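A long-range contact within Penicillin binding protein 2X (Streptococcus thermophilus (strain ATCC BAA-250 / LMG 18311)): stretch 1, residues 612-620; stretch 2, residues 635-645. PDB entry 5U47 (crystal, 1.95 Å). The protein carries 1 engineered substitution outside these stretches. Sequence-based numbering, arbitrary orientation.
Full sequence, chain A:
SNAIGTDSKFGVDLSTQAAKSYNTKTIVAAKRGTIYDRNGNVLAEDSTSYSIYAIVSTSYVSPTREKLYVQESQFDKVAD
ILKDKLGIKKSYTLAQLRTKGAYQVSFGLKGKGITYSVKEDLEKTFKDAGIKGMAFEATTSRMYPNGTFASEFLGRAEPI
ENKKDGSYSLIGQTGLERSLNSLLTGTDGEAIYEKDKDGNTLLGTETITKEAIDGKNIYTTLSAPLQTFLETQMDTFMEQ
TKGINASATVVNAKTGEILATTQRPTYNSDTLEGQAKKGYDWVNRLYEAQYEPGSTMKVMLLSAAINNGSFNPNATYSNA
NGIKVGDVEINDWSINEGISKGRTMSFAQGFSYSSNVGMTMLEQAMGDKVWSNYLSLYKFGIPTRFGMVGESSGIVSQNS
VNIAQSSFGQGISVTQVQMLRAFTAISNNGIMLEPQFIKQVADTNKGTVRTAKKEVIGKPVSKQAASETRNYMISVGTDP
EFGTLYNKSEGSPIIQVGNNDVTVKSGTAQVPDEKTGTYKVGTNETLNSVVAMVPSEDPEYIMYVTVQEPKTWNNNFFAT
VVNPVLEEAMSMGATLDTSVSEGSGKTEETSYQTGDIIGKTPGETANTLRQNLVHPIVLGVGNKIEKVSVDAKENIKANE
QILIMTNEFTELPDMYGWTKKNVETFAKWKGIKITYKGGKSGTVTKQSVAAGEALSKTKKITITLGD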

# COMPACT_ATOMS: atom_id res chain seq x y z
N ASN A 612 2.81 -3.75 12.68
CA ASN A 612 3.73 -3.68 13.79
C ASN A 612 5.06 -4.38 13.48
O ASN A 612 5.85 -4.65 14.39
CB ASN A 612 3.05 -4.22 15.06
CG ASN A 612 1.92 -3.31 15.53
OD1 ASN A 612 2.17 -2.33 16.25
ND2 ASN A 612 0.69 -3.61 15.08
N LEU A 613 5.28 -4.64 12.21
CA LEU A 613 6.51 -5.21 11.69
C LEU A 613 6.81 -6.67 12.09
O LEU A 613 7.95 -7.13 12.00
CB LEU A 613 7.69 -4.27 11.95
CG LEU A 613 7.46 -2.83 11.43
CD1 LEU A 613 8.76 -2.07 11.48
CD2 LEU A 613 6.94 -2.83 9.99
N VAL A 614 5.79 -7.39 12.47
CA VAL A 614 5.92 -8.82 12.74
C VAL A 614 5.70 -9.52 11.40
O VAL A 614 5.06 -8.94 10.50
CB VAL A 614 4.89 -9.24 13.79
CG1 VAL A 614 4.93 -10.75 14.04
CG2 VAL A 614 5.17 -8.49 15.09
N HIS A 615 6.27 -10.71 11.23
CA HIS A 615 6.15 -11.48 9.98
C HIS A 615 5.37 -12.76 10.28
O HIS A 615 5.96 -13.81 10.56
CB HIS A 615 7.52 -11.85 9.38
CG HIS A 615 8.33 -10.68 8.90
ND1 HIS A 615 9.63 -10.80 8.48
CD2 HIS A 615 8.03 -9.36 8.83
CE1 HIS A 615 10.08 -9.62 8.12
NE2 HIS A 615 9.13 -8.72 8.32
N PRO A 616 4.03 -12.67 10.23
CA PRO A 616 3.22 -13.83 10.55
C PRO A 616 3.09 -14.80 9.39
O PRO A 616 3.18 -14.40 8.23
CB PRO A 616 1.85 -13.20 10.83
CG PRO A 616 1.79 -12.04 9.93
CD PRO A 616 3.20 -11.52 9.85
N ILE A 617 2.91 -16.07 9.72
CA ILE A 617 2.66 -17.12 8.74
C ILE A 617 1.33 -17.75 9.17
O ILE A 617 1.23 -18.31 10.28
CB ILE A 617 3.73 -18.22 8.75
CG1 ILE A 617 5.10 -17.64 8.40
CG2 ILE A 617 3.33 -19.32 7.78
CD1 ILE A 617 6.26 -18.58 8.68
N VAL A 618 0.31 -17.62 8.32
CA VAL A 618 -1.02 -18.14 8.61
C VAL A 618 -1.09 -19.55 8.05
O VAL A 618 -0.84 -19.75 6.85
CB VAL A 618 -2.10 -17.23 8.01
CG1 VAL A 618 -3.50 -17.82 8.17
CG2 VAL A 618 -2.04 -15.85 8.66
N LEU A 619 -1.37 -20.52 8.93
CA LEU A 619 -1.45 -21.92 8.53
C LEU A 619 -2.89 -22.35 8.34
O LEU A 619 -3.69 -22.36 9.29
CB LEU A 619 -0.81 -22.83 9.58
CG LEU A 619 0.65 -22.54 9.96
CD1 LEU A 619 1.08 -23.41 11.12
CD2 LEU A 619 1.57 -22.74 8.76
N GLY A 620 -3.23 -22.72 7.10
CA GLY A 620 -4.57 -23.19 6.82
C GLY A 620 -5.54 -22.13 6.34
O GLY A 620 -5.15 -21.00 6.09
N ASN A 635 7.10 -10.81 24.15
CA ASN A 635 7.58 -9.72 23.30
C ASN A 635 7.96 -10.28 21.95
O ASN A 635 8.60 -11.33 21.88
CB ASN A 635 8.79 -9.01 23.90
CG ASN A 635 9.18 -7.81 23.06
OD1 ASN A 635 8.44 -6.83 23.01
ND2 ASN A 635 10.32 -7.88 22.39
N ILE A 636 7.53 -9.60 20.89
CA ILE A 636 7.83 -10.00 19.53
C ILE A 636 8.71 -8.90 18.91
O ILE A 636 8.29 -7.74 18.80
CB ILE A 636 6.56 -10.17 18.69
CG1 ILE A 636 5.60 -11.14 19.35
CG2 ILE A 636 6.89 -10.71 17.30
CD1 ILE A 636 4.30 -11.24 18.60
N LYS A 637 9.94 -9.26 18.54
CA LYS A 637 10.87 -8.30 17.96
C LYS A 637 10.42 -7.91 16.57
O LYS A 637 9.64 -8.62 15.94
CB LYS A 637 12.28 -8.91 17.90
CG LYS A 637 12.86 -9.21 19.28
CD LYS A 637 14.24 -9.83 19.23
CE LYS A 637 14.74 -10.03 20.65
NZ LYS A 637 16.11 -10.64 20.71
N ALA A 638 10.93 -6.79 16.09
CA ALA A 638 10.66 -6.39 14.72
C ALA A 638 11.17 -7.51 13.80
O ALA A 638 12.26 -8.05 14.00
CB ALA A 638 11.34 -5.07 14.40
N ASN A 639 10.36 -7.84 12.81
CA ASN A 639 10.67 -8.85 11.80
C ASN A 639 10.66 -10.29 12.30
O ASN A 639 11.02 -11.18 11.55
CB ASN A 639 12.00 -8.52 11.11
CG ASN A 639 12.02 -7.09 10.65
OD1 ASN A 639 11.12 -6.67 9.92
ND2 ASN A 639 13.01 -6.30 11.12
N GLU A 640 10.24 -10.51 13.54
CA GLU A 640 10.19 -11.86 14.04
C GLU A 640 9.07 -12.64 13.31
O GLU A 640 7.98 -12.13 13.09
CB GLU A 640 9.99 -11.85 15.56
CG GLU A 640 9.89 -13.24 16.17
CD GLU A 640 9.91 -13.22 17.69
OE1 GLU A 640 10.33 -12.19 18.27
OE2 GLU A 640 9.54 -14.24 18.28
N GLN A 641 9.39 -13.87 12.93
CA GLN A 641 8.47 -14.73 12.22
C GLN A 641 7.71 -15.58 13.23
O GLN A 641 8.31 -16.25 14.05
CB GLN A 641 9.27 -15.63 11.30
CG GLN A 641 8.45 -16.50 10.36
CD GLN A 641 9.36 -17.49 9.65
OE1 GLN A 641 9.73 -18.52 10.23
NE2 GLN A 641 9.75 -17.17 8.42
N ILE A 642 6.38 -15.57 13.14
CA ILE A 642 5.56 -16.35 14.05
C ILE A 642 4.53 -17.15 13.26
O ILE A 642 4.21 -16.81 12.11
CB ILE A 642 4.84 -15.47 15.10
CG1 ILE A 642 3.76 -14.59 14.46
CG2 ILE A 642 5.87 -14.64 15.88
CD1 ILE A 642 2.81 -13.99 15.47
N LEU A 643 4.02 -18.22 13.88
CA LEU A 643 3.00 -19.06 13.25
C LEU A 643 1.64 -18.80 13.87
O LEU A 643 1.52 -18.70 15.09
CB LEU A 643 3.30 -20.52 13.45
CG LEU A 643 4.61 -21.09 12.95
CD1 LEU A 643 4.65 -22.57 13.31
CD2 LEU A 643 4.75 -20.88 11.44
N ILE A 644 0.62 -18.69 13.03
CA ILE A 644 -0.78 -18.55 13.44
C ILE A 644 -1.46 -19.75 12.81
O ILE A 644 -1.61 -19.82 11.58
CB ILE A 644 -1.41 -17.24 12.92
CG1 ILE A 644 -0.73 -16.02 13.52
CG2 ILE A 644 -2.90 -17.18 13.25
CD1 ILE A 644 -1.17 -14.71 12.88
N MET A 645 -1.84 -20.73 13.63
CA MET A 645 -2.54 -21.91 13.11
C MET A 645 -4.03 -21.68 13.18
O MET A 645 -4.56 -21.46 14.26
CB MET A 645 -2.18 -23.17 13.88
CG MET A 645 -2.66 -24.46 13.19
SD MET A 645 -2.27 -25.91 14.18
CE MET A 645 -3.55 -25.81 15.43
O HOH W 1 8.75 -5.95 8.56

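One face of the His-615 imidazole lies against backbone: Asn-639 CA sits 3.8 Å from the centroid of the His-615 ring, 9° off the ring normal, in a CH-pi contact. A water ties the same pair together, 2.8 Å from His-615 NE2 and 2.8 Å from Asn-639 OD1, to which it donates. Asn-639 belongs to a type II turn from Lys-637 to Glu-640, closed by Glu-640 N to Lys-637 O (3.1 Å), and its own N donates to Leu-613 O at 2.6 Å.

Beyond the turn, strands 615-619 and 641-645 run parallel. His-615 N donates to Glu-640 O (2.9 Å) and Ile-642 N to His-615 O (3.2 Å); Ile-617 then repeats the pattern, its N reaching Ile-642 O and its O accepting from Ile-644 N, both at 2.8 Å. Leu-619 N to Ile-644 O (2.8 Å) is the last hydrogen bond between the two stretches. Pro-616 lacks an amide hydrogen, yet costs no rung, because the N at its position points away from the other stretch, as it does at Val-618; Pro-616 CA makes a CA-H...O contact with Ile-642 O at 3.5 Å.

Side chains alternate between faces. Pro-616 CB packs on Ile-644 CD1 (4.0 Å) on one; on the other, Ile-617 CD1 meets Leu-643 CD2 (3.9 Å). Before the strand, Val-614 CG2 touches Ile-636 CG2 at 3.6 Å.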